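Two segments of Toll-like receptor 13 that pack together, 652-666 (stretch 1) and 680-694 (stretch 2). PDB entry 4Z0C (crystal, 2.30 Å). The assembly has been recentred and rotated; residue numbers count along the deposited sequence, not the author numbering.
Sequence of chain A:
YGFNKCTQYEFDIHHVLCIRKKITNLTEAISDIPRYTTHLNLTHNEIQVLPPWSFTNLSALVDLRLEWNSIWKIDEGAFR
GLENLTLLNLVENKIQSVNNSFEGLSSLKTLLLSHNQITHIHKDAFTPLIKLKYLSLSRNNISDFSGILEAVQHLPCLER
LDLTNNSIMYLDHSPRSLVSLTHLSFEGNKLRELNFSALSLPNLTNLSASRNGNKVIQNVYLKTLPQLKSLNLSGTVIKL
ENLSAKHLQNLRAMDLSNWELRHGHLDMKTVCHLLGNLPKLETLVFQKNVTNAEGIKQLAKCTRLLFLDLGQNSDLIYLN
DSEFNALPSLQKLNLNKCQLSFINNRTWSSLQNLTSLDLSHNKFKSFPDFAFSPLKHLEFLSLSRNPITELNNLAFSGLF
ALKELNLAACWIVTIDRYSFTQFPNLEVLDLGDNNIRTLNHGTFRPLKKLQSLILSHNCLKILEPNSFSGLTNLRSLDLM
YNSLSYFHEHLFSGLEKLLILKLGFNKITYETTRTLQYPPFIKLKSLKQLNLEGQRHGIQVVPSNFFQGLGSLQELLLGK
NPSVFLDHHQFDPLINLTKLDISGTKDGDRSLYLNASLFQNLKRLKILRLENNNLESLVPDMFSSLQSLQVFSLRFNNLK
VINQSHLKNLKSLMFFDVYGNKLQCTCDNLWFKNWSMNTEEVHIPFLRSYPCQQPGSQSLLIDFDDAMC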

# COMPACT_ATOMS: atom_id res chain seq x y z
N SER A 652 -28.15 21.04 17.88
CA SER A 652 -26.91 21.80 17.89
C SER A 652 -26.31 22.04 16.52
O SER A 652 -25.22 22.59 16.41
CB SER A 652 -25.86 21.12 18.77
OG SER A 652 -26.34 21.02 20.10
N LEU A 653 -27.01 21.59 15.48
CA LEU A 653 -26.48 21.66 14.11
C LEU A 653 -26.11 23.08 13.71
O LEU A 653 -26.87 24.01 13.96
CB LEU A 653 -27.50 21.07 13.13
CG LEU A 653 -26.96 20.86 11.72
CD1 LEU A 653 -25.92 19.73 11.71
CD2 LEU A 653 -28.08 20.58 10.75
N MET A 654 -24.94 23.26 13.10
CA MET A 654 -24.55 24.58 12.56
C MET A 654 -23.77 24.54 11.25
O MET A 654 -23.52 25.57 10.66
CB MET A 654 -23.82 25.44 13.60
CG MET A 654 -22.69 24.80 14.35
SD MET A 654 -22.31 25.82 15.80
CE MET A 654 -23.91 25.91 16.61
N PHE A 655 -23.47 23.34 10.78
CA PHE A 655 -22.83 23.13 9.49
C PHE A 655 -23.34 21.79 8.97
O PHE A 655 -23.13 20.76 9.61
CB PHE A 655 -21.32 23.09 9.68
CG PHE A 655 -20.53 23.15 8.40
CD1 PHE A 655 -20.16 21.99 7.74
CD2 PHE A 655 -20.13 24.37 7.88
CE1 PHE A 655 -19.42 22.05 6.57
CE2 PHE A 655 -19.39 24.44 6.71
CZ PHE A 655 -19.03 23.29 6.06
N PHE A 656 -24.01 21.81 7.82
CA PHE A 656 -24.63 20.61 7.24
C PHE A 656 -24.31 20.62 5.76
O PHE A 656 -24.74 21.51 5.03
CB PHE A 656 -26.14 20.61 7.45
CG PHE A 656 -26.86 19.50 6.74
CD1 PHE A 656 -26.81 18.20 7.23
CD2 PHE A 656 -27.62 19.76 5.60
CE1 PHE A 656 -27.49 17.16 6.58
CE2 PHE A 656 -28.30 18.73 4.96
CZ PHE A 656 -28.23 17.43 5.45
N ASP A 657 -23.51 19.64 5.35
CA ASP A 657 -22.85 19.70 4.06
C ASP A 657 -23.41 18.63 3.16
O ASP A 657 -23.22 17.43 3.41
CB ASP A 657 -21.35 19.49 4.24
CG ASP A 657 -20.56 19.76 2.98
OD1 ASP A 657 -21.15 19.72 1.88
OD2 ASP A 657 -19.34 19.98 3.10
N VAL A 658 -24.08 19.07 2.11
CA VAL A 658 -24.72 18.15 1.18
C VAL A 658 -24.36 18.55 -0.26
O VAL A 658 -25.05 18.25 -1.23
CB VAL A 658 -26.24 18.09 1.46
CG1 VAL A 658 -26.95 19.35 0.97
CG2 VAL A 658 -26.85 16.82 0.90
N TYR A 659 -23.22 19.24 -0.35
CA TYR A 659 -22.57 19.55 -1.61
C TYR A 659 -22.13 18.27 -2.33
O TYR A 659 -21.84 17.26 -1.69
CB TYR A 659 -21.37 20.45 -1.32
CG TYR A 659 -20.46 20.75 -2.49
CD1 TYR A 659 -20.91 21.49 -3.58
CD2 TYR A 659 -19.12 20.34 -2.46
CE1 TYR A 659 -20.06 21.77 -4.64
CE2 TYR A 659 -18.26 20.63 -3.51
CZ TYR A 659 -18.74 21.34 -4.60
OH TYR A 659 -17.90 21.61 -5.64
N GLY A 660 -22.08 18.31 -3.66
CA GLY A 660 -21.68 17.16 -4.44
C GLY A 660 -22.69 16.02 -4.44
O GLY A 660 -22.32 14.87 -4.67
N ASN A 661 -23.95 16.33 -4.13
CA ASN A 661 -25.01 15.31 -4.18
C ASN A 661 -25.88 15.41 -5.43
O ASN A 661 -25.50 16.04 -6.41
CB ASN A 661 -25.83 15.31 -2.90
CG ASN A 661 -25.14 14.58 -1.77
OD1 ASN A 661 -25.49 13.46 -1.44
ND2 ASN A 661 -24.10 15.19 -1.22
N LYS A 662 -27.06 14.79 -5.38
CA LYS A 662 -27.96 14.77 -6.54
C LYS A 662 -29.36 15.24 -6.17
O LYS A 662 -30.36 14.61 -6.54
CB LYS A 662 -28.03 13.37 -7.13
CG LYS A 662 -26.68 12.69 -7.37
CD LYS A 662 -26.59 12.14 -8.78
CE LYS A 662 -25.36 12.65 -9.52
NZ LYS A 662 -24.51 11.51 -9.94
N LEU A 663 -29.44 16.34 -5.45
CA LEU A 663 -30.71 16.84 -4.93
C LEU A 663 -31.68 17.20 -6.05
O LEU A 663 -31.37 18.01 -6.93
CB LEU A 663 -30.45 18.04 -4.02
CG LEU A 663 -30.35 17.75 -2.52
CD1 LEU A 663 -29.96 16.31 -2.25
CD2 LEU A 663 -29.39 18.71 -1.84
N GLN A 664 -32.87 16.61 -6.03
CA GLN A 664 -33.80 16.81 -7.13
C GLN A 664 -34.63 18.07 -6.95
O GLN A 664 -35.09 18.37 -5.85
CB GLN A 664 -34.69 15.59 -7.29
CG GLN A 664 -34.00 14.29 -6.97
CD GLN A 664 -34.49 13.17 -7.85
OE1 GLN A 664 -34.17 13.12 -9.04
NE2 GLN A 664 -35.29 12.27 -7.28
N CYS A 665 -34.80 18.81 -8.04
CA CYS A 665 -35.69 19.97 -8.03
C CYS A 665 -37.14 19.52 -8.18
O CYS A 665 -37.76 19.71 -9.22
CB CYS A 665 -35.31 20.95 -9.14
SG CYS A 665 -33.69 21.71 -8.89
N THR A 666 -37.67 18.93 -7.11
CA THR A 666 -39.06 18.52 -7.05
C THR A 666 -39.56 18.95 -5.68
O THR A 666 -38.78 19.44 -4.85
CB THR A 666 -39.24 16.99 -7.16
OG1 THR A 666 -38.83 16.37 -5.93
CG2 THR A 666 -38.43 16.40 -8.31
N GLU A 680 -30.68 30.66 10.02
CA GLU A 680 -29.54 31.52 10.31
C GLU A 680 -28.64 30.78 11.28
O GLU A 680 -27.59 31.27 11.68
CB GLU A 680 -30.02 32.85 10.91
CG GLU A 680 -31.01 33.56 9.99
CD GLU A 680 -31.55 34.87 10.54
OE1 GLU A 680 -32.26 34.81 11.56
OE2 GLU A 680 -31.31 35.94 9.94
N GLU A 681 -29.07 29.58 11.65
CA GLU A 681 -28.36 28.79 12.63
C GLU A 681 -27.42 27.81 11.93
O GLU A 681 -26.35 27.50 12.44
CB GLU A 681 -29.36 28.04 13.51
CG GLU A 681 -28.75 27.06 14.48
CD GLU A 681 -28.31 27.73 15.78
OE1 GLU A 681 -27.64 27.05 16.60
OE2 GLU A 681 -28.64 28.93 15.99
N VAL A 682 -27.82 27.37 10.73
CA VAL A 682 -27.06 26.35 10.03
C VAL A 682 -26.54 26.82 8.68
O VAL A 682 -27.31 27.24 7.82
CB VAL A 682 -27.89 25.06 9.81
CG1 VAL A 682 -27.03 24.01 9.08
CG2 VAL A 682 -28.38 24.50 11.14
N HIS A 683 -25.23 26.72 8.51
CA HIS A 683 -24.59 27.01 7.23
C HIS A 683 -24.55 25.77 6.33
O HIS A 683 -24.33 24.67 6.79
CB HIS A 683 -23.17 27.58 7.40
CG HIS A 683 -22.51 27.88 6.10
ND1 HIS A 683 -22.86 28.98 5.33
CD2 HIS A 683 -21.59 27.20 5.37
CE1 HIS A 683 -22.16 28.97 4.21
NE2 HIS A 683 -21.38 27.90 4.21
N ILE A 684 -24.77 25.99 5.03
CA ILE A 684 -24.85 24.92 4.06
C ILE A 684 -24.02 25.23 2.82
O ILE A 684 -24.43 26.01 1.96
CB ILE A 684 -26.34 24.57 3.72
CG1 ILE A 684 -26.97 23.85 4.91
CG2 ILE A 684 -26.46 23.66 2.47
CD1 ILE A 684 -28.39 24.00 5.04
N PRO A 685 -22.82 24.62 2.74
CA PRO A 685 -21.79 24.87 1.73
C PRO A 685 -22.27 24.82 0.28
O PRO A 685 -22.73 23.78 -0.20
CB PRO A 685 -20.79 23.73 1.96
CG PRO A 685 -21.06 23.20 3.32
CD PRO A 685 -22.30 23.83 3.87
N PHE A 686 -22.09 25.96 -0.39
CA PHE A 686 -22.31 26.12 -1.82
C PHE A 686 -23.76 25.93 -2.24
O PHE A 686 -24.04 25.78 -3.43
CB PHE A 686 -21.37 25.23 -2.63
CG PHE A 686 -19.93 25.30 -2.19
CD1 PHE A 686 -19.19 26.47 -2.36
CD2 PHE A 686 -19.31 24.21 -1.59
CE1 PHE A 686 -17.87 26.55 -1.95
CE2 PHE A 686 -17.99 24.29 -1.17
CZ PHE A 686 -17.26 25.47 -1.36
N LEU A 687 -24.65 26.00 -1.26
CA LEU A 687 -26.10 25.82 -1.43
C LEU A 687 -26.66 26.48 -2.68
O LEU A 687 -27.34 25.84 -3.48
CB LEU A 687 -26.84 26.39 -0.22
CG LEU A 687 -28.36 26.55 -0.35
CD1 LEU A 687 -29.04 25.18 -0.41
CD2 LEU A 687 -28.92 27.38 0.79
N ARG A 688 -26.33 27.76 -2.86
CA ARG A 688 -26.86 28.57 -3.96
C ARG A 688 -26.34 28.18 -5.34
O ARG A 688 -26.70 28.83 -6.34
CB ARG A 688 -26.58 30.06 -3.73
CG ARG A 688 -27.18 30.61 -2.46
CD ARG A 688 -27.08 32.12 -2.40
NE ARG A 688 -28.32 32.67 -1.86
CZ ARG A 688 -29.26 33.25 -2.60
NH1 ARG A 688 -29.10 33.38 -3.92
NH2 ARG A 688 -30.37 33.70 -2.03
N SER A 689 -25.51 27.15 -5.40
CA SER A 689 -24.98 26.64 -6.67
C SER A 689 -25.53 25.26 -7.05
O SER A 689 -25.35 24.81 -8.19
CB SER A 689 -23.46 26.56 -6.60
OG SER A 689 -23.03 25.55 -5.70
N TYR A 690 -26.19 24.59 -6.10
CA TYR A 690 -26.67 23.22 -6.32
C TYR A 690 -27.57 23.19 -7.54
O TYR A 690 -28.58 23.89 -7.59
CB TYR A 690 -27.47 22.69 -5.12
CG TYR A 690 -26.71 22.53 -3.81
CD1 TYR A 690 -25.33 22.74 -3.73
CD2 TYR A 690 -27.39 22.16 -2.65
CE1 TYR A 690 -24.66 22.60 -2.53
CE2 TYR A 690 -26.72 22.01 -1.43
CZ TYR A 690 -25.35 22.24 -1.38
OH TYR A 690 -24.68 22.11 -0.18
N PRO A 691 -27.20 22.39 -8.54
CA PRO A 691 -27.89 22.36 -9.83
C PRO A 691 -29.07 21.40 -9.84
O PRO A 691 -29.12 20.45 -9.05
CB PRO A 691 -26.81 21.83 -10.77
CG PRO A 691 -26.08 20.85 -9.91
CD PRO A 691 -26.07 21.45 -8.51
N CYS A 692 -30.01 21.64 -10.74
CA CYS A 692 -31.13 20.73 -10.92
C CYS A 692 -30.65 19.52 -11.68
O CYS A 692 -29.82 19.64 -12.58
CB CYS A 692 -32.28 21.42 -11.66
SG CYS A 692 -33.16 22.62 -10.64
N GLN A 693 -31.19 18.35 -11.33
CA GLN A 693 -30.71 17.08 -11.86
C GLN A 693 -31.09 16.90 -13.33
O GLN A 693 -30.56 16.02 -14.01
CB GLN A 693 -31.23 15.91 -11.02
CG GLN A 693 -30.13 15.06 -10.40
CD GLN A 693 -29.06 15.88 -9.70
OE1 GLN A 693 -29.36 16.81 -8.94
NE2 GLN A 693 -27.81 15.53 -9.94
N GLN A 694 -31.99 17.75 -13.80
CA GLN A 694 -32.43 17.78 -15.19
C GLN A 694 -31.25 17.90 -16.13
O GLN A 694 -30.45 18.83 -16.01
CB GLN A 694 -33.37 18.97 -15.40
CG GLN A 694 -33.73 19.25 -16.85
CD GLN A 694 -34.94 18.46 -17.32
OE1 GLN A 694 -34.80 17.40 -17.95
NE2 GLN A 694 -36.13 18.97 -17.03
O HOH W 1 -29.47 20.09 -6.59

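The two stretches are fastened at opposite ends of the contact by different means: a covalent bond at C665 and C692, and a single beta bridge at F655 and H683. The disulfide has C665 SG 2.0 Å from C692 SG and a chi3 of -89°, close to the unstrained right angle; both cysteines adopt the m rotamer.

At the bridge, H683 N donates to M654 O (3.0 Å, 171° at the hydrogen) and F656 N donates to H683 O (3.1 Å, 166°). Both bonds are nearly linear, so H683 uses its backbone donor and acceptor together. CA-H...O contacts extend the pairing, with M654 CA 3.4 Å from E681 O and I684 CA 3.5 Å from F656 O.

Apolar side chains fill the space beside this pairing. V682 packs against two neighbours: both its methyls, CG1 and CG2, lie 4.0 Å from L653 CD2, and V682 CG1 is also 3.9 Å from F656 CB. P685 sets its CD over one face of the F655 ring, 4.2 Å from the ring centroid and 21° off the normal, while P685 CG comes 3.4 Å from F655 CZ, a CH-pi contact for which the compact, conformationally restricted proline, here C-gamma exo, is well suited.

Farther along, a type II turn from I684 to L687 presents F686, whose ring edge meets the face of Y659 (centroids 4.8 Å apart, planes at 53°). Y690 points toward stretch 1 and is buried; V658 CG1 approaches its CE2 at 3.6 Å and L663 CD2 its CD2 at 4.1 Å. Its hydroxyl is not left unsatisfied, since Y690 OH donates to P685 O at 2.6 Å within stretch 2. Although Y659 N is 3.2 Å from Y690 OH, the angle is poor; that amide instead donates to D657 OD1 at 3.1 Å.

Near the disulfide, one water donates to L663 O (2.8 Å from the water O) and P691 O (2.5 Å), linking two backbone carbonyls that cannot bond directly. Altogether 994 Å² is buried, both sides summed.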